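Local coordinates for protein chromosome-partitioning ATPase Soj (Thermus thermophilus, PDB 1WCV) that hydrolyses ATP, binds DNA cooperatively as an ATP-dependent nucleoprotein filament and probably takes part in chromosome partitioning, at residues R8-N13 with L128-A133; A32-R37 with R237-V242; L117-P120 with L126-N129. One frame throughout, in Å; residues are numbered along the deposited sequence.

From the N terminus, strand 8-11 is the first of the chain to enter the sheet, and contact 1 closes a loop of more than a hundred residues when helix 125-133 packs over it. Helix 18-33 follows, and contact 2 joins the turn that ends it to helix 230-246, some 200 residues later; the loops of contacts 1 and 2 therefore cross. Contact 3, a short closure between strand 114-118 and helix 125-133, lies wholly within the loop of contact 2. Contacts 1 and 3 end on the same stretch of that helix, sharing Leu128 and Asn129, and bind it to two neighbouring strands, whereas contact 2 lies about 22 Å from contact 3, centre to centre.

Contact 1. Residues R8-N13 with L128-A133; sequences RIALAN and LNALAA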
loop_
_atom_site.group_PDB
_atom_site.type_symbol
_atom_site.label_atom_id
_atom_site.label_comp_id
_atom_site.label_asym_id
_atom_site.label_seq_id
_atom_site.Cartn_x
_atom_site.Cartn_y
_atom_site.Cartn_z
ATOM N N ARG A 8 -16.941 -14.756 -4.550
ATOM C CA ARG A 8 -16.071 -15.462 -5.486
ATOM C C ARG A 8 -15.157 -14.472 -6.189
ATOM O O ARG A 8 -15.620 -13.502 -6.792
ATOM C CB ARG A 8 -16.897 -16.213 -6.525
ATOM C CG ARG A 8 -17.709 -17.348 -5.941
ATOM C CD ARG A 8 -18.634 -17.930 -6.980
ATOM N NE ARG A 8 -19.454 -19.009 -6.444
ATOM C CZ ARG A 8 -20.479 -19.547 -7.093
ATOM N NH1 ARG A 8 -21.178 -20.527 -6.538
ATOM N NH2 ARG A 8 -20.808 -19.096 -8.295
ATOM N N ILE A 9 -13.858 -14.732 -6.106
ATOM C CA ILE A 9 -12.862 -13.868 -6.713
ATOM C C ILE A 9 -12.007 -14.646 -7.704
ATOM O O ILE A 9 -11.384 -15.653 -7.360
ATOM C CB ILE A 9 -11.944 -13.253 -5.623
ATOM C CG1 ILE A 9 -12.791 -12.445 -4.634
ATOM C CG2 ILE A 9 -10.883 -12.375 -6.259
ATOM C CD1 ILE A 9 -12.031 -11.993 -3.390
ATOM N N ALA A 10 -11.987 -14.176 -8.944
ATOM C CA ALA A 10 -11.194 -14.820 -9.969
ATOM C C ALA A 10 -9.859 -14.096 -10.054
ATOM O O ALA A 10 -9.810 -12.869 -9.975
ATOM C CB ALA A 10 -11.910 -14.742 -11.322
ATOM N N LEU A 11 -8.786 -14.871 -10.173
ATOM C CA LEU A 11 -7.443 -14.327 -10.338
ATOM C C LEU A 11 -7.188 -14.570 -11.821
ATOM O O LEU A 11 -7.115 -15.724 -12.255
ATOM C CB LEU A 11 -6.423 -15.105 -9.502
ATOM C CG LEU A 11 -6.438 -14.998 -7.969
ATOM C CD1 LEU A 11 -6.194 -13.570 -7.550
ATOM C CD2 LEU A 11 -7.759 -15.509 -7.420
ATOM N N ALA A 12 -7.078 -13.498 -12.602
ATOM C CA ALA A 12 -6.871 -13.656 -14.036
ATOM C C ALA A 12 -6.108 -12.514 -14.677
ATOM O O ALA A 12 -6.199 -11.370 -14.247
ATOM C CB ALA A 12 -8.218 -13.805 -14.730
ATOM N N ASN A 13 -5.329 -12.848 -15.698
ATOM C CA ASN A 13 -4.611 -11.846 -16.470
ATOM C C ASN A 13 -4.503 -12.418 -17.872
ATOM O O ASN A 13 -4.897 -13.556 -18.119
ATOM C CB ASN A 13 -3.227 -11.527 -15.884
ATOM C CG ASN A 13 -2.357 -12.744 -15.749
ATOM O OD1 ASN A 13 -2.564 -13.742 -16.430
ATOM N ND2 ASN A 13 -1.369 -12.666 -14.877
ATOM N N LEU A 128 -12.954 -18.263 -19.091
ATOM C CA LEU A 128 -14.283 -17.703 -19.254
ATOM C C LEU A 128 -15.229 -18.235 -18.182
ATOM O O LEU A 128 -16.046 -17.494 -17.646
ATOM C CB LEU A 128 -14.820 -18.021 -20.654
ATOM C CG LEU A 128 -16.133 -17.354 -21.072
ATOM C CD1 LEU A 128 -17.286 -17.961 -20.312
ATOM C CD2 LEU A 128 -16.059 -15.856 -20.817
ATOM N N ASN A 129 -15.128 -19.520 -17.869
ATOM C CA ASN A 129 -15.992 -20.091 -16.837
ATOM C C ASN A 129 -15.710 -19.456 -15.474
ATOM O O ASN A 129 -16.606 -19.328 -14.639
ATOM C CB ASN A 129 -15.799 -21.610 -16.757
ATOM C CG ASN A 129 -16.819 -22.366 -17.583
ATOM O OD1 ASN A 129 -17.955 -22.578 -17.149
ATOM N ND2 ASN A 129 -16.427 -22.757 -18.789
ATOM N N ALA A 130 -14.464 -19.055 -15.255
ATOM C CA ALA A 130 -14.094 -18.422 -13.995
ATOM C C ALA A 130 -14.740 -17.043 -13.923
ATOM O O ALA A 130 -15.324 -16.662 -12.906
ATOM C CB ALA A 130 -12.573 -18.296 -13.901
ATOM N N LEU A 131 -14.649 -16.306 -15.024
ATOM C CA LEU A 131 -15.207 -14.968 -15.091
ATOM C C LEU A 131 -16.727 -14.956 -15.017
ATOM O O LEU A 131 -17.323 -14.008 -14.509
ATOM C CB LEU A 131 -14.746 -14.275 -16.371
ATOM C CG LEU A 131 -13.240 -14.024 -16.446
ATOM C CD1 LEU A 131 -12.892 -13.255 -17.711
ATOM C CD2 LEU A 131 -12.810 -13.249 -15.216
ATOM N N ALA A 132 -17.351 -16.012 -15.525
ATOM C CA ALA A 132 -18.806 -16.099 -15.516
ATOM C C ALA A 132 -19.345 -16.489 -14.149
ATOM O O ALA A 132 -20.518 -16.271 -13.856
ATOM C CB ALA A 132 -19.279 -17.100 -16.569
ATOM N N ALA A 133 -18.482 -17.043 -13.302
ATOM C CA ALA A 133 -18.897 -17.475 -11.970
ATOM C C ALA A 133 -18.492 -16.527 -10.840
ATOM O O ALA A 133 -19.085 -16.541 -9.757
ATOM C CB ALA A 133 -18.338 -18.859 -11.694
#
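Ala10 lies at the close-packed middle of this contact, its CB facing both Ala130 and Leu131 of the helix. Ala10 CB lies 4.4 Å from Ala130 CB and 4.3 Å from Leu131 CD2. Leu131 starts off to one side of the strand, but its CG is placed beside the backbone N (chi1 -65°) and the branch tip swings back to reach Ala10. With no larger side chain between them, strand 8-11 and helix 128-133 approach to 8.0 Å between axes, running nearly antiparallel at 150°. Ala130 also touches Leu43, and Leu131 packs against Thr157, Leu158 and Val161 of helix 146-164; this part is buried.

Toward Arg8 the contact becomes more open, Arg8 being partly exposed and its polar link weak. The aliphatic chain of Arg8, extended from CG to NE, passes alongside the carbonyl of Ala133, with CD 3.1 Å from Ala133 O. Beyond it the guanidinium presents its edge to the same oxygen, which lies in its plane; the Arg8 NH2 to Ala133 O bond is weak at 3.4 Å, though almost straight (178°). Arg8 NE has a long, weak ion pair with Asp109. Helix 125-133 is the connection of a beta-alpha-beta crossover from strand 114-118 to strand 136-142, spanning strand 8-11 between them in the sheet, as in the P-loop NTPase fold, where strand 8-11 leads into the nucleotide-binding loop.

Contact 2. Residues A32-R37 with R237-V242; sequences ARLGKR and RLAEEV
Leu34 reaches helix 230-246 through one branch, CD1, which meets Ala239. Before that point on the helix, Arg237 is engaged with the second subunit, forming a salt bridge with Glu190 and a cation-pi contact with Tyr179 of that chain. Ala239 then offers its CB to Leu34 CD1 at 3.9 Å, and the carbonyl O of Ala239 lies 4.0 Å from Leu34 CD1 as well. Leu34 has CG beside its backbone N and anti to the carbonyl carbon (chi1 -78°), and a second torsion near 180° (chi2 -179°) extends CD1 onward from CG to the helix. Ala239 also packs on Tyr30 and Leu31, so its small side chain is covered by the last turns of helix 18-33 as well as by the residue just beyond them.

That helix ends in a Schellman motif: Gly35, with positive phi (89°), is the first residue to leave helical angles, and Gly35 N bonds to Ala32 O at 2.9 Å. The chain then continues to strand 38-42, as expected after the P-loop helix of this fold. Next along helix 230-246, Glu240 brings its backbone N to 4.4 Å from Leu34 CD1, and its side chain packs on Ala191 of the second subunit. Glu241 accepts a bond from Trp203 N, and one residue past Val242 the side chain of Met243 touches Leu34 again.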
loop_
_atom_site.group_PDB
_atom_site.type_symbol
_atom_site.label_atom_id
_atom_site.label_comp_id
_atom_site.label_asym_id
_atom_site.label_seq_id
_atom_site.Cartn_x
_atom_site.Cartn_y
_atom_site.Cartn_z
ATOM N N ALA A 32 -7.211 -16.915 4.924
ATOM C CA ALA A 32 -7.535 -17.981 5.874
ATOM C C ALA A 32 -7.102 -17.549 7.272
ATOM O O ALA A 32 -7.830 -17.733 8.246
ATOM C CB ALA A 32 -6.818 -19.257 5.498
ATOM N N ARG A 33 -5.909 -16.975 7.364
ATOM C CA ARG A 33 -5.384 -16.522 8.646
ATOM C C ARG A 33 -6.170 -15.347 9.215
ATOM O O ARG A 33 -6.016 -14.999 10.384
ATOM C CB ARG A 33 -3.898 -16.179 8.512
ATOM C CG ARG A 33 -3.011 -17.424 8.362
ATOM C CD ARG A 33 -1.564 -17.069 8.047
ATOM N NE ARG A 33 -0.671 -18.229 8.134
ATOM C CZ ARG A 33 -0.663 -19.251 7.280
ATOM N NH1 ARG A 33 -1.501 -19.278 6.248
ATOM N NH2 ARG A 33 0.190 -20.253 7.464
ATOM N N LEU A 34 -7.018 -14.738 8.392
ATOM C CA LEU A 34 -7.849 -13.632 8.848
ATOM C C LEU A 34 -9.132 -14.203 9.444
ATOM O O LEU A 34 -10.018 -13.461 9.862
ATOM C CB LEU A 34 -8.195 -12.689 7.693
ATOM C CG LEU A 34 -7.100 -11.717 7.257
ATOM C CD1 LEU A 34 -7.611 -10.843 6.115
ATOM C CD2 LEU A 34 -6.690 -10.853 8.442
ATOM N N GLY A 35 -9.224 -15.529 9.468
ATOM C CA GLY A 35 -10.396 -16.182 10.021
ATOM C C GLY A 35 -11.511 -16.430 9.025
ATOM O O GLY A 35 -12.680 -16.523 9.404
ATOM N N LYS A 36 -11.156 -16.547 7.750
ATOM C CA LYS A 36 -12.144 -16.790 6.702
ATOM C C LYS A 36 -12.092 -18.241 6.232
ATOM O O LYS A 36 -11.010 -18.822 6.138
ATOM C CB LYS A 36 -11.862 -15.888 5.496
ATOM C CG LYS A 36 -11.791 -14.398 5.787
ATOM C CD LYS A 36 -13.157 -13.797 6.046
ATOM C CE LYS A 36 -13.066 -12.281 6.110
ATOM N NZ LYS A 36 -14.393 -11.634 6.286
ATOM N N ARG A 37 -13.254 -18.828 5.947
ATOM C CA ARG A 37 -13.299 -20.191 5.422
ATOM C C ARG A 37 -13.037 -19.950 3.943
ATOM O O ARG A 37 -13.843 -19.312 3.268
ATOM C CB ARG A 37 -14.683 -20.817 5.589
ATOM C CG ARG A 37 -15.188 -20.898 7.016
ATOM C CD ARG A 37 -16.388 -21.827 7.096
ATOM N NE ARG A 37 -17.252 -21.511 8.227
ATOM C CZ ARG A 37 -18.004 -20.418 8.305
ATOM N NH1 ARG A 37 -18.761 -20.205 9.372
ATOM N NH2 ARG A 37 -18.005 -19.543 7.311
ATOM N N ARG A 237 -0.647 -7.948 3.997
ATOM C CA ARG A 237 -1.257 -6.637 3.827
ATOM C C ARG A 237 -2.265 -6.651 2.673
ATOM O O ARG A 237 -3.322 -6.027 2.756
ATOM C CB ARG A 237 -0.155 -5.598 3.597
ATOM C CG ARG A 237 -0.613 -4.148 3.600
ATOM C CD ARG A 237 0.595 -3.211 3.668
ATOM N NE ARG A 237 1.351 -3.403 4.908
ATOM C CZ ARG A 237 2.616 -3.816 4.975
ATOM N NH1 ARG A 237 3.304 -4.090 3.872
ATOM N NH2 ARG A 237 3.195 -3.963 6.151
ATOM N N LEU A 238 -1.950 -7.382 1.606
ATOM C CA LEU A 238 -2.863 -7.462 0.474
ATOM C C LEU A 238 -4.198 -8.071 0.886
ATOM O O LEU A 238 -5.250 -7.611 0.452
ATOM C CB LEU A 238 -2.264 -8.305 -0.651
ATOM C CG LEU A 238 -3.180 -8.459 -1.871
ATOM C CD1 LEU A 238 -3.446 -7.089 -2.486
ATOM C CD2 LEU A 238 -2.530 -9.377 -2.888
ATOM N N ALA A 239 -4.159 -9.110 1.713
ATOM C CA ALA A 239 -5.393 -9.747 2.157
ATOM C C ALA A 239 -6.268 -8.702 2.845
ATOM O O ALA A 239 -7.489 -8.700 2.695
ATOM C CB ALA A 239 -5.083 -10.907 3.109
ATOM N N GLU A 240 -5.634 -7.802 3.594
ATOM C CA GLU A 240 -6.371 -6.743 4.279
ATOM C C GLU A 240 -6.939 -5.748 3.263
ATOM O O GLU A 240 -8.074 -5.293 3.393
ATOM C CB GLU A 240 -5.451 -6.000 5.262
ATOM C CG GLU A 240 -5.006 -6.827 6.459
ATOM C CD GLU A 240 -4.059 -6.068 7.375
ATOM O OE1 GLU A 240 -2.949 -5.707 6.931
ATOM O OE2 GLU A 240 -4.424 -5.825 8.543
ATOM N N GLU A 241 -6.152 -5.414 2.244
ATOM C CA GLU A 241 -6.613 -4.467 1.250
ATOM C C GLU A 241 -7.731 -5.092 0.421
ATOM O O GLU A 241 -8.700 -4.423 0.059
ATOM C CB GLU A 241 -5.457 -4.003 0.354
ATOM C CG GLU A 241 -5.777 -2.682 -0.343
ATOM C CD GLU A 241 -4.666 -2.177 -1.232
ATOM O OE1 GLU A 241 -3.550 -2.745 -1.195
ATOM O OE2 GLU A 241 -4.920 -1.196 -1.965
ATOM N N VAL A 242 -7.604 -6.384 0.131
ATOM C CA VAL A 242 -8.645 -7.065 -0.617
ATOM C C VAL A 242 -9.933 -7.097 0.210
ATOM O O VAL A 242 -11.011 -6.816 -0.311
ATOM C CB VAL A 242 -8.225 -8.507 -0.986
ATOM C CG1 VAL A 242 -9.466 -9.337 -1.366
ATOM C CG2 VAL A 242 -7.242 -8.474 -2.164
#

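Contact 3. Residues L117-P120 with L126-N129; sequences LDAP and LTLN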
loop_
_atom_site.group_PDB
_atom_site.type_symbol
_atom_site.label_atom_id
_atom_site.label_comp_id
_atom_site.label_asym_id
_atom_site.label_seq_id
_atom_site.Cartn_x
_atom_site.Cartn_y
_atom_site.Cartn_z
ATOM N N LEU A 117 -10.590 -18.336 -7.527
ATOM C CA LEU A 117 -10.477 -19.157 -8.731
ATOM C C LEU A 117 -9.227 -18.786 -9.509
ATOM O O LEU A 117 -9.170 -17.709 -10.092
ATOM C CB LEU A 117 -11.696 -18.937 -9.623
ATOM C CG LEU A 117 -13.074 -19.031 -8.974
ATOM C CD1 LEU A 117 -14.123 -18.502 -9.944
ATOM C CD2 LEU A 117 -13.361 -20.477 -8.579
ATOM N N ASP A 118 -8.231 -19.667 -9.518
ATOM C CA ASP A 118 -6.997 -19.401 -10.250
ATOM C C ASP A 118 -7.213 -19.790 -11.707
ATOM O O ASP A 118 -7.070 -20.952 -12.075
ATOM C CB ASP A 118 -5.832 -20.190 -9.649
ATOM C CG ASP A 118 -4.491 -19.761 -10.213
ATOM O OD1 ASP A 118 -4.385 -18.599 -10.673
ATOM O OD2 ASP A 118 -3.537 -20.569 -10.189
ATOM N N ALA A 119 -7.544 -18.796 -12.528
ATOM C CA ALA A 119 -7.831 -18.999 -13.946
ATOM C C ALA A 119 -6.618 -19.077 -14.859
ATOM O O ALA A 119 -5.608 -18.411 -14.640
ATOM C CB ALA A 119 -8.751 -17.893 -14.435
ATOM N N PRO A 120 -6.706 -19.905 -15.907
ATOM C CA PRO A 120 -5.582 -20.026 -16.838
ATOM C C PRO A 120 -5.534 -18.766 -17.701
ATOM O O PRO A 120 -6.513 -18.025 -17.783
ATOM C CB PRO A 120 -5.932 -21.274 -17.641
ATOM C CG PRO A 120 -7.418 -21.256 -17.662
ATOM C CD PRO A 120 -7.790 -20.842 -16.252
ATOM N N LEU A 126 -12.002 -22.270 -19.733
ATOM C CA LEU A 126 -11.850 -22.342 -18.281
ATOM C C LEU A 126 -11.722 -20.945 -17.698
ATOM O O LEU A 126 -12.257 -20.661 -16.627
ATOM C CB LEU A 126 -10.634 -23.197 -17.907
ATOM C CG LEU A 126 -10.977 -24.691 -17.828
ATOM C CD1 LEU A 126 -9.722 -25.544 -17.851
ATOM C CD2 LEU A 126 -11.782 -24.935 -16.557
ATOM N N THR A 127 -11.027 -20.067 -18.411
ATOM C CA THR A 127 -10.874 -18.694 -17.947
ATOM C C THR A 127 -12.256 -18.062 -17.978
ATOM O O THR A 127 -12.683 -17.410 -17.026
ATOM C CB THR A 127 -9.959 -17.883 -18.874
ATOM O OG1 THR A 127 -8.725 -18.584 -19.052
ATOM C CG2 THR A 127 -9.683 -16.498 -18.281
ATOM N N LEU A 128 -12.954 -18.263 -19.091
ATOM C CA LEU A 128 -14.283 -17.703 -19.254
ATOM C C LEU A 128 -15.229 -18.235 -18.182
ATOM O O LEU A 128 -16.046 -17.494 -17.646
ATOM C CB LEU A 128 -14.820 -18.021 -20.654
ATOM C CG LEU A 128 -16.133 -17.354 -21.072
ATOM C CD1 LEU A 128 -17.286 -17.961 -20.312
ATOM C CD2 LEU A 128 -16.059 -15.856 -20.817
ATOM N N ASN A 129 -15.128 -19.520 -17.869
ATOM C CA ASN A 129 -15.992 -20.091 -16.837
ATOM C C ASN A 129 -15.710 -19.456 -15.474
ATOM O O ASN A 129 -16.606 -19.328 -14.639
ATOM C CB ASN A 129 -15.799 -21.610 -16.757
ATOM C CG ASN A 129 -16.819 -22.366 -17.583
ATOM O OD1 ASN A 129 -17.955 -22.578 -17.149
ATOM N ND2 ASN A 129 -16.427 -22.757 -18.789
#
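Thr127 OG1 takes part in two hydrogen bonds: it donates to Pro120 O at 2.6 Å and is itself bonded by the backbone N of Ser124. The donor does not lie on a lone pair of the Pro120 carbonyl but stands 51° out of its plane, with a C=O...O angle of 125°. The first torsion of Thr127 (chi1 -53°) puts OG1 beside the backbone N, where it can reach back to the loop, and leaves CG2 anti to that N. From there Thr127 CG2 turns toward Ala119, whose CB it meets at 4.2 Å.

Around the hydroxyl the proline ring is packed closely. Pro120 CG lies 3.3 Å from Thr127 OG1, the two side chains running by one another head to tail. Pro120 CG also touches Leu126 CB at 3.8 Å, and here the side chains are nearly perpendicular.

This is the point where strand 114-118 gives way to helix 125-133 in the P-loop NTPase core. Asp118, at the end of that strand, forms a salt bridge with Lys20 and a hydrogen bond with Thr21, both ATP-binding residues; Lys20 also bonds Ala119 O. The acidic end of the strand, consistent with the Walker B position, thus adjoins the P-loop. One residue before Thr127, Leu126 packs on Leu89, Thr93 and Leu96 of helix 89-96.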